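Local coordinates for protein LacI family sugar-binding transcriptional regulator (Enterococcus faecalis V583, PDB 4RK0) that probably regulates transcription by binding DNA as a LacI-family repressor and holds a molecule of ribose in its sugar-binding domain, at residues G237-T242 and E256-P261; V105-Y110 and A230-Q235; F90-L93 and K97-G100. One frame throughout, in Å; residues are numbered along the deposited sequence.

All three contacts meet on the mixed sheet of one subdomain. Strands 90-93, 103-107 and 257-265 lie side by side in it, with strand 103-107 between the other two and helix 233-249 packed against them. Contacts 1 and 2 are centred about 9 Å apart and share that helix; Gln258 O and Leu106 N, 2.8 Å apart, probably join their strands. Contact 3 has its centre about 11 Å from that of contact 1 and about 14 Å from that of contact 2. Contact 2 reaches the ribose directly through Gln231, whereas the side chains of Leu260 in contact 1 and Lys97 in contact 3 stay about 11 Å from it.

Contact 1: residues G237-T242 and E256-P261; sequences GQTTAT and EEQTLP
This is a light helix-on-sheet contact, in which helix 233-249 rests against strand 257-265, the element that follows it in the chain, within the α/β fold of a periplasmic binding protein-like domain. Helix and strand run in roughly opposite directions, and their backbones stay well apart, with 9.2 Å between Thr239 CA and Gln258 CA, the nearest pair. Side chains span the gap by touch alone, for no hydrogen bond joins the two segments.

Thr239 is the residue of the helix that makes the contact. Its CG2 lies anti to the backbone N (OG1 chi1 -54°), which sends the methyl out toward the strand and turns the hydroxyl back along the helix, where OG1 is hydrogen-bonded to Gln235 O. Gln258 extends its chain so that the two side chains approach from opposite directions. The methyl comes to the amide evenly, Thr239 CG2 being 4.0 Å from Gln258 OE1 and equally far from NE2. Two residues further along the strand, Leu260 CD1 approaches Thr239 OG1 to 4.2 Å and also packs on Gln235, so the hydroxyl has an apolar neighbour on the strand and its polar partner within the helix.

Other sides of the helix serve other neighbours. Thr240 packs on Val105, Ile91 and Leu93 of the sheet, while Ala241 and Thr242 touch Val32 of helix 20-35. Within the helix, Gln238 O is gripped twice, from opposite faces of its plane: by Thr242 N, the normal helical donor, and by Thr242 OG1, which comes in 39° out of the carbonyl plane at 2.7 Å from Gln238 O.

Contact 2: residues V105-Y110 and A230-Q235; sequences VLTDDY and AQPVFQ. With RIB (alpha-D-ribofuranose), chain E.
Gln231 NE2 has two partners, donating to O2 of the bound ribose and also bonding to Asp214 OD1. The bond to the sugar is almost straight, with 174° at the hydrogen and 3.1 Å between Gln231 NE2 and RIB O2. The other end of the same amide is held by Thr107, whose OG1 donates to Gln231 OE1 over 2.7 Å. That hydroxyl approaches from above the amide, 45° out of its plane, and the two side chains cross at about a right angle. Thr107 OG1 sits between the backbone N and the carbonyl carbon (chi1 69°), the crowded position, which leaves CG2 to turn toward Pro232 CD, 4.4 Å away.

With both ends of the amide engaged, its rotation is fixed and NE2 is presented to the sugar: Thr107 is thus a second-shell residue that positions a first-shell one. In the two-subdomain fold of periplasmic binding proteins, the ligand lies in the cleft between the lobes. Segment 105-110 is the end of strand 103-107 of one sheet and the start of helix 109-122, which leads to strand 127-132 of the other. Segment 230-235 leads from strand 228-230 into helix 233-249.

Both segments bend sharply just before their helices, through inverse gamma turns centred on Asp108 and Pro232, the two N-cap residues. Asp108 OD1 caps Arg111 N. In the following residue, Asp109, OD1 forms a salt bridge with Arg143 NE, and Arg143 NH2 is hydrogen-bonded to the ribose, so this acidic side chain supports a second ligand-binding residue. In the first turn, Asp109 N donates to Thr107 O over 2.9 Å.

Contact 3: residues F90-L93 and K97-G100; sequences FIVL and KAEG
Phe90 turns the edge of its ring to Val92, the residue that carries the contact with Ala98: Val92 CG1 lies in the ring plane, 3.9 Å from Phe90 CE2. The ring itself belongs to a cluster with Ile79, Leu83 and Arg84 of helix 76-86 and with Phe67 of the neighbouring strand. This is one face of the sheet in the α/β fold of a periplasmic binding protein-like domain, and the contact lies where strand 90-93 leaves that sheet and the chain turns back toward strand 103-107.

Beyond the three residues that follow the strand, segment 97-100 has no regular structure and is held to the strand by apolar touch. Val92 CG2 occupies the place between its backbone N and carbonyl carbon, while CG1 is beside the N (chi1 -50°); one methyl is therefore committed to the Phe90 edge and the other to the loop. Val92 CG2 meets Ala98 CB at 3.7 Å and reaches Ala98 CA at nearly the same distance, so the methyl rests on the body of the alanine. Lys97 C is farther off, 4.4 Å from Val92 CG2. Both Val92 and Ala98 also pack on Ala104, which brings strand 103-107 into the same small apolar patch.

The three residues between the segments include Asp94 and Gln95, both of which bind the ribose, so the contact lies next to the ligand-binding loop. Glu99, although poorly ordered, forms a salt bridge with Arg84. Lys97 bends at chi2 (64°), and its NZ donates to the carbonyl O of the next residue, Ala98 O, in the carbonyl plane and 3.1 Å away.

Contact 1: residues G237-T242 and E256-P261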
loop_
_atom_site.group_PDB
_atom_site.type_symbol
_atom_site.label_atom_id
_atom_site.label_comp_id
_atom_site.label_asym_id
_atom_site.label_seq_id
_atom_site.Cartn_x
_atom_site.Cartn_y
_atom_site.Cartn_z
ATOM N N GLY A 237 -13.123 -5.407 -5.666
ATOM C CA GLY A 237 -12.723 -4.483 -6.704
ATOM C C GLY A 237 -13.125 -4.993 -8.092
ATOM O O GLY A 237 -13.595 -4.230 -8.924
ATOM N N GLN A 238 -12.943 -6.281 -8.343
ATOM C CA GLN A 238 -13.377 -6.840 -9.624
ATOM C C GLN A 238 -14.898 -6.711 -9.832
ATOM O O GLN A 238 -15.365 -6.310 -10.918
ATOM C CB GLN A 238 -12.955 -8.301 -9.738
ATOM C CG GLN A 238 -11.448 -8.468 -9.908
ATOM C CD GLN A 238 -11.123 -9.861 -10.417
ATOM O OE1 GLN A 238 -11.670 -10.845 -9.927
ATOM N NE2 GLN A 238 -10.274 -9.945 -11.423
ATOM N N THR A 239 -15.659 -7.081 -8.826
ATOM C CA THR A 239 -17.102 -7.074 -8.915
ATOM C C THR A 239 -17.648 -5.647 -9.084
ATOM O O THR A 239 -18.571 -5.393 -9.867
ATOM C CB THR A 239 -17.738 -7.681 -7.662
ATOM O OG1 THR A 239 -17.210 -8.987 -7.389
ATOM C CG2 THR A 239 -19.252 -7.799 -7.839
ATOM N N THR A 240 -17.063 -4.718 -8.340
ATOM C CA THR A 240 -17.424 -3.304 -8.439
ATOM C C THR A 240 -17.221 -2.729 -9.840
ATOM O O THR A 240 -18.107 -2.073 -10.375
ATOM C CB THR A 240 -16.633 -2.503 -7.347
ATOM O OG1 THR A 240 -17.050 -2.953 -6.040
ATOM C CG2 THR A 240 -16.884 -1.049 -7.459
ATOM N N ALA A 241 -16.063 -2.988 -10.444
ATOM C CA ALA A 241 -15.772 -2.511 -11.801
ATOM C C ALA A 241 -16.692 -3.194 -12.797
ATOM O O ALA A 241 -17.140 -2.579 -13.766
ATOM C CB ALA A 241 -14.322 -2.786 -12.173
ATOM N N THR A 242 -16.966 -4.464 -12.554
ATOM C CA THR A 242 -17.712 -5.261 -13.533
ATOM C C THR A 242 -19.098 -4.699 -13.603
ATOM O O THR A 242 -19.613 -4.449 -14.686
ATOM C CB THR A 242 -17.721 -6.750 -13.173
ATOM O OG1 THR A 242 -16.364 -7.239 -13.230
ATOM C CG2 THR A 242 -18.558 -7.564 -14.174
ATOM N N GLU A 256 -28.390 -2.722 -8.638
ATOM C CA GLU A 256 -27.964 -3.987 -8.074
ATOM C C GLU A 256 -27.122 -3.728 -6.833
ATOM O O GLU A 256 -26.215 -2.895 -6.847
ATOM C CB GLU A 256 -27.164 -4.781 -9.120
ATOM C CG GLU A 256 -26.984 -6.252 -8.769
ATOM C CD GLU A 256 -26.585 -7.124 -9.956
ATOM O OE1 GLU A 256 -26.339 -6.610 -11.078
ATOM O OE2 GLU A 256 -26.522 -8.354 -9.762
ATOM N N GLU A 257 -27.456 -4.417 -5.759
ATOM C CA GLU A 257 -26.693 -4.310 -4.540
ATOM C C GLU A 257 -26.362 -5.706 -4.009
ATOM O O GLU A 257 -27.231 -6.423 -3.514
ATOM C CB GLU A 257 -27.436 -3.399 -3.545
ATOM C CG GLU A 257 -27.960 -4.022 -2.260
ATOM C CD GLU A 257 -28.290 -2.972 -1.216
ATOM O OE1 GLU A 257 -28.663 -1.839 -1.601
ATOM O OE2 GLU A 257 -28.161 -3.280 -0.011
ATOM N N GLN A 258 -25.093 -6.092 -4.140
ATOM C CA GLN A 258 -24.610 -7.397 -3.670
ATOM C C GLN A 258 -23.804 -7.275 -2.385
ATOM O O GLN A 258 -23.121 -6.292 -2.189
ATOM C CB GLN A 258 -23.656 -8.004 -4.683
ATOM C CG GLN A 258 -24.132 -8.018 -6.116
ATOM C CD GLN A 258 -23.196 -8.830 -6.984
ATOM O OE1 GLN A 258 -22.489 -9.716 -6.491
ATOM N NE2 GLN A 258 -23.190 -8.546 -8.282
ATOM N N THR A 259 -23.875 -8.293 -1.546
ATOM C CA THR A 259 -23.010 -8.421 -0.383
ATOM C C THR A 259 -22.095 -9.631 -0.508
ATOM O O THR A 259 -22.569 -10.751 -0.636
ATOM C CB THR A 259 -23.863 -8.561 0.875
ATOM O OG1 THR A 259 -24.690 -7.410 0.972
ATOM C CG2 THR A 259 -23.009 -8.655 2.134
ATOM N N LEU A 260 -20.784 -9.408 -0.444
ATOM C CA LEU A 260 -19.804 -10.494 -0.458
ATOM C C LEU A 260 -19.530 -10.963 0.970
ATOM O O LEU A 260 -19.488 -10.128 1.926
ATOM C CB LEU A 260 -18.507 -10.048 -1.158
ATOM C CG LEU A 260 -18.611 -9.515 -2.591
ATOM C CD1 LEU A 260 -17.225 -9.251 -3.155
ATOM C CD2 LEU A 260 -19.358 -10.455 -3.514
ATOM N N PRO A 261 -19.330 -12.279 1.148
ATOM C CA PRO A 261 -19.130 -12.863 2.458
ATOM C C PRO A 261 -17.719 -12.630 3.032
ATOM O O PRO A 261 -16.818 -12.256 2.314
ATOM C CB PRO A 261 -19.347 -14.356 2.198
ATOM C CG PRO A 261 -18.771 -14.535 0.844
ATOM C CD PRO A 261 -19.202 -13.304 0.083
#

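Contact 2: residues V105-Y110 and A230-Q235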
loop_
_atom_site.group_PDB
_atom_site.type_symbol
_atom_site.label_atom_id
_atom_site.label_comp_id
_atom_site.label_asym_id
_atom_site.label_seq_id
_atom_site.Cartn_x
_atom_site.Cartn_y
_atom_site.Cartn_z
ATOM N N VAL A 105 -21.701 -2.509 -3.893
ATOM C CA VAL A 105 -21.181 -3.829 -3.500
ATOM C C VAL A 105 -20.667 -3.729 -2.073
ATOM O O VAL A 105 -19.730 -2.986 -1.832
ATOM C CB VAL A 105 -20.029 -4.268 -4.398
ATOM C CG1 VAL A 105 -19.724 -5.740 -4.118
ATOM C CG2 VAL A 105 -20.396 -4.050 -5.859
ATOM N N LEU A 106 -21.299 -4.448 -1.152
ATOM C CA LEU A 106 -20.924 -4.436 0.244
ATOM C C LEU A 106 -20.160 -5.705 0.580
ATOM O O LEU A 106 -20.152 -6.667 -0.197
ATOM C CB LEU A 106 -22.174 -4.363 1.108
ATOM C CG LEU A 106 -22.895 -2.993 1.059
ATOM C CD1 LEU A 106 -23.681 -2.814 -0.229
ATOM C CD2 LEU A 106 -23.772 -2.817 2.286
ATOM N N THR A 107 -19.495 -5.716 1.731
ATOM C CA THR A 107 -19.085 -6.955 2.309
ATOM C C THR A 107 -19.809 -7.060 3.633
ATOM O O THR A 107 -20.360 -6.065 4.148
ATOM C CB THR A 107 -17.563 -7.073 2.474
ATOM O OG1 THR A 107 -17.131 -6.157 3.477
ATOM C CG2 THR A 107 -16.858 -6.773 1.185
ATOM N N ASP A 108 -19.823 -8.258 4.196
ATOM C CA ASP A 108 -20.700 -8.510 5.307
ATOM C C ASP A 108 -20.110 -8.113 6.664
ATOM O O ASP A 108 -19.750 -8.962 7.455
ATOM C CB ASP A 108 -21.126 -9.973 5.320
ATOM C CG ASP A 108 -22.385 -10.201 6.161
ATOM O OD1 ASP A 108 -22.740 -9.364 7.048
ATOM O OD2 ASP A 108 -23.019 -11.240 5.928
ATOM N N ASP A 109 -20.082 -6.812 6.930
ATOM C CA ASP A 109 -19.445 -6.258 8.126
ATOM C C ASP A 109 -20.078 -6.754 9.405
ATOM O O ASP A 109 -19.410 -7.034 10.401
ATOM C CB ASP A 109 -19.495 -4.720 8.078
ATOM C CG ASP A 109 -18.689 -4.157 6.928
ATOM O OD1 ASP A 109 -17.440 -4.179 6.988
ATOM O OD2 ASP A 109 -19.297 -3.727 5.951
ATOM N N TYR A 110 -21.402 -6.854 9.381
ATOM C CA TYR A 110 -22.123 -7.329 10.527
ATOM C C TYR A 110 -21.739 -8.737 10.913
ATOM O O TYR A 110 -21.496 -9.031 12.076
ATOM C CB TYR A 110 -23.629 -7.265 10.210
ATOM C CG TYR A 110 -24.522 -7.538 11.403
ATOM C CD1 TYR A 110 -24.888 -6.510 12.270
ATOM C CD2 TYR A 110 -25.050 -8.793 11.629
ATOM C CE1 TYR A 110 -25.755 -6.738 13.349
ATOM C CE2 TYR A 110 -25.897 -9.036 12.708
ATOM C CZ TYR A 110 -26.243 -8.007 13.565
ATOM O OH TYR A 110 -27.082 -8.243 14.633
ATOM N N ALA A 230 -11.342 -11.945 7.228
ATOM C CA ALA A 230 -10.953 -11.683 5.867
ATOM C C ALA A 230 -12.093 -11.091 5.034
ATOM O O ALA A 230 -13.165 -11.668 4.942
ATOM C CB ALA A 230 -10.458 -12.961 5.171
ATOM N N GLN A 231 -11.815 -9.953 4.417
ATOM C CA GLN A 231 -12.657 -9.390 3.356
ATOM C C GLN A 231 -12.078 -9.772 2.010
ATOM O O GLN A 231 -10.881 -9.720 1.848
ATOM C CB GLN A 231 -12.662 -7.859 3.392
ATOM C CG GLN A 231 -13.306 -7.244 4.629
ATOM C CD GLN A 231 -13.672 -5.805 4.378
ATOM O OE1 GLN A 231 -14.520 -5.515 3.520
ATOM N NE2 GLN A 231 -13.005 -4.883 5.073
ATOM N N PRO A 232 -12.939 -10.099 1.028
ATOM C CA PRO A 232 -12.492 -10.481 -0.302
ATOM C C PRO A 232 -12.284 -9.270 -1.174
ATOM O O PRO A 232 -13.075 -9.014 -2.083
ATOM C CB PRO A 232 -13.639 -11.377 -0.810
ATOM C CG PRO A 232 -14.859 -10.854 -0.113
ATOM C CD PRO A 232 -14.370 -10.400 1.247
ATOM N N VAL A 233 -11.225 -8.527 -0.878
ATOM C CA VAL A 233 -11.053 -7.172 -1.403
ATOM C C VAL A 233 -10.707 -7.123 -2.853
ATOM O O VAL A 233 -11.204 -6.246 -3.567
ATOM C CB VAL A 233 -10.070 -6.251 -0.577
ATOM C CG1 VAL A 233 -8.639 -6.795 -0.509
ATOM C CG2 VAL A 233 -10.099 -4.836 -1.111
ATOM N N PHE A 234 -9.888 -8.064 -3.319
ATOM C CA PHE A 234 -9.564 -8.129 -4.755
ATOM C C PHE A 234 -10.846 -8.362 -5.509
ATOM O O PHE A 234 -11.154 -7.649 -6.479
ATOM C CB PHE A 234 -8.574 -9.272 -5.066
ATOM C CG PHE A 234 -8.069 -9.242 -6.452
ATOM C CD1 PHE A 234 -7.165 -8.288 -6.814
ATOM C CD2 PHE A 234 -8.555 -10.095 -7.418
ATOM C CE1 PHE A 234 -6.675 -8.223 -8.114
ATOM C CE2 PHE A 234 -8.068 -10.049 -8.722
ATOM C CZ PHE A 234 -7.128 -9.116 -9.069
ATOM N N GLN A 235 -11.611 -9.334 -5.019
ATOM C CA GLN A 235 -12.885 -9.688 -5.628
ATOM C C GLN A 235 -13.910 -8.579 -5.504
ATOM O O GLN A 235 -14.731 -8.408 -6.388
ATOM C CB GLN A 235 -13.437 -10.950 -4.993
ATOM C CG GLN A 235 -14.738 -11.442 -5.631
ATOM C CD GLN A 235 -15.400 -12.523 -4.804
ATOM O OE1 GLN A 235 -14.798 -13.086 -3.897
ATOM N NE2 GLN A 235 -16.640 -12.818 -5.119
HETATM O O5 RIB E . -8.890 -1.337 6.538
HETATM C C5 RIB E . -9.477 -0.192 5.939
HETATM C C4 RIB E . -10.876 -0.204 6.381
HETATM O O4 RIB E . -11.631 0.973 5.990
HETATM C C3 RIB E . -11.264 -1.496 5.692
HETATM O O3 RIB E . -11.625 -2.339 6.788
HETATM C C2 RIB E . -12.349 -0.997 4.733
HETATM O O2 RIB E . -13.502 -1.801 4.784
HETATM C C1 RIB E . -12.559 0.504 5.003
HETATM O O1 RIB E . -13.923 0.828 5.212
#

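Contact 3: residues F90-L93 and K97-G100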
loop_
_atom_site.group_PDB
_atom_site.type_symbol
_atom_site.label_atom_id
_atom_site.label_comp_id
_atom_site.label_asym_id
_atom_site.label_seq_id
_atom_site.Cartn_x
_atom_site.Cartn_y
_atom_site.Cartn_z
ATOM N N PHE A 90 -22.601 5.436 -11.685
ATOM C CA PHE A 90 -21.694 5.240 -10.564
ATOM C C PHE A 90 -22.076 4.034 -9.709
ATOM O O PHE A 90 -23.133 3.433 -9.853
ATOM C CB PHE A 90 -21.668 6.499 -9.696
ATOM C CG PHE A 90 -22.960 6.749 -8.948
ATOM C CD1 PHE A 90 -23.999 7.449 -9.530
ATOM C CD2 PHE A 90 -23.137 6.254 -7.681
ATOM C CE1 PHE A 90 -25.190 7.649 -8.841
ATOM C CE2 PHE A 90 -24.312 6.451 -6.986
ATOM C CZ PHE A 90 -25.356 7.152 -7.571
ATOM N N ILE A 91 -21.169 3.672 -8.806
ATOM C CA ILE A 91 -21.368 2.568 -7.911
ATOM C C ILE A 91 -20.653 2.926 -6.593
ATOM O O ILE A 91 -19.638 3.592 -6.622
ATOM C CB ILE A 91 -20.838 1.241 -8.528
ATOM C CG1 ILE A 91 -21.166 0.050 -7.636
ATOM C CG2 ILE A 91 -19.347 1.331 -8.853
ATOM C CD1 ILE A 91 -21.173 -1.259 -8.424
ATOM N N VAL A 92 -21.274 2.549 -5.490
ATOM C CA VAL A 92 -20.778 2.835 -4.143
ATOM C C VAL A 92 -20.404 1.550 -3.386
ATOM O O VAL A 92 -20.892 0.449 -3.646
ATOM C CB VAL A 92 -21.779 3.670 -3.292
ATOM C CG1 VAL A 92 -22.256 4.897 -4.058
ATOM C CG2 VAL A 92 -22.942 2.850 -2.751
ATOM N N LEU A 93 -19.509 1.705 -2.435
ATOM C CA LEU A 93 -19.065 0.616 -1.650
ATOM C C LEU A 93 -18.310 1.169 -0.459
ATOM O O LEU A 93 -18.010 2.374 -0.365
ATOM C CB LEU A 93 -18.125 -0.296 -2.453
ATOM C CG LEU A 93 -16.775 0.271 -2.848
ATOM C CD1 LEU A 93 -15.802 -0.885 -3.174
ATOM C CD2 LEU A 93 -16.852 1.278 -3.967
ATOM N N LYS A 97 -21.944 4.979 2.112
ATOM C CA LYS A 97 -23.212 4.366 2.386
ATOM C C LYS A 97 -24.177 4.486 1.180
ATOM O O LYS A 97 -24.255 5.529 0.550
ATOM C CB LYS A 97 -23.816 5.011 3.641
ATOM C CG LYS A 97 -25.277 4.713 3.919
ATOM C CD LYS A 97 -25.535 3.246 4.194
ATOM C CE LYS A 97 -26.949 3.063 4.722
ATOM N NZ LYS A 97 -27.644 1.952 4.023
ATOM N N ALA A 98 -24.856 3.388 0.851
ATOM C CA ALA A 98 -25.798 3.360 -0.256
ATOM C C ALA A 98 -27.151 3.873 0.219
ATOM O O ALA A 98 -27.653 3.457 1.263
ATOM C CB ALA A 98 -25.946 1.942 -0.792
ATOM N N GLU A 99 -27.747 4.751 -0.573
ATOM C CA GLU A 99 -29.136 5.154 -0.340
ATOM C C GLU A 99 -30.116 4.049 -0.798
ATOM O O GLU A 99 -31.146 3.813 -0.157
ATOM C CB GLU A 99 -29.455 6.518 -0.981
ATOM C CG GLU A 99 -28.734 6.835 -2.289
ATOM C CD GLU A 99 -28.782 8.307 -2.633
ATOM O OE1 GLU A 99 -27.776 8.821 -3.167
ATOM O OE2 GLU A 99 -29.813 8.956 -2.365
ATOM N N GLY A 100 -29.781 3.348 -1.878
ATOM C CA GLY A 100 -30.649 2.287 -2.404
ATOM C C GLY A 100 -31.214 2.543 -3.793
ATOM O O GLY A 100 -31.948 1.704 -4.324
#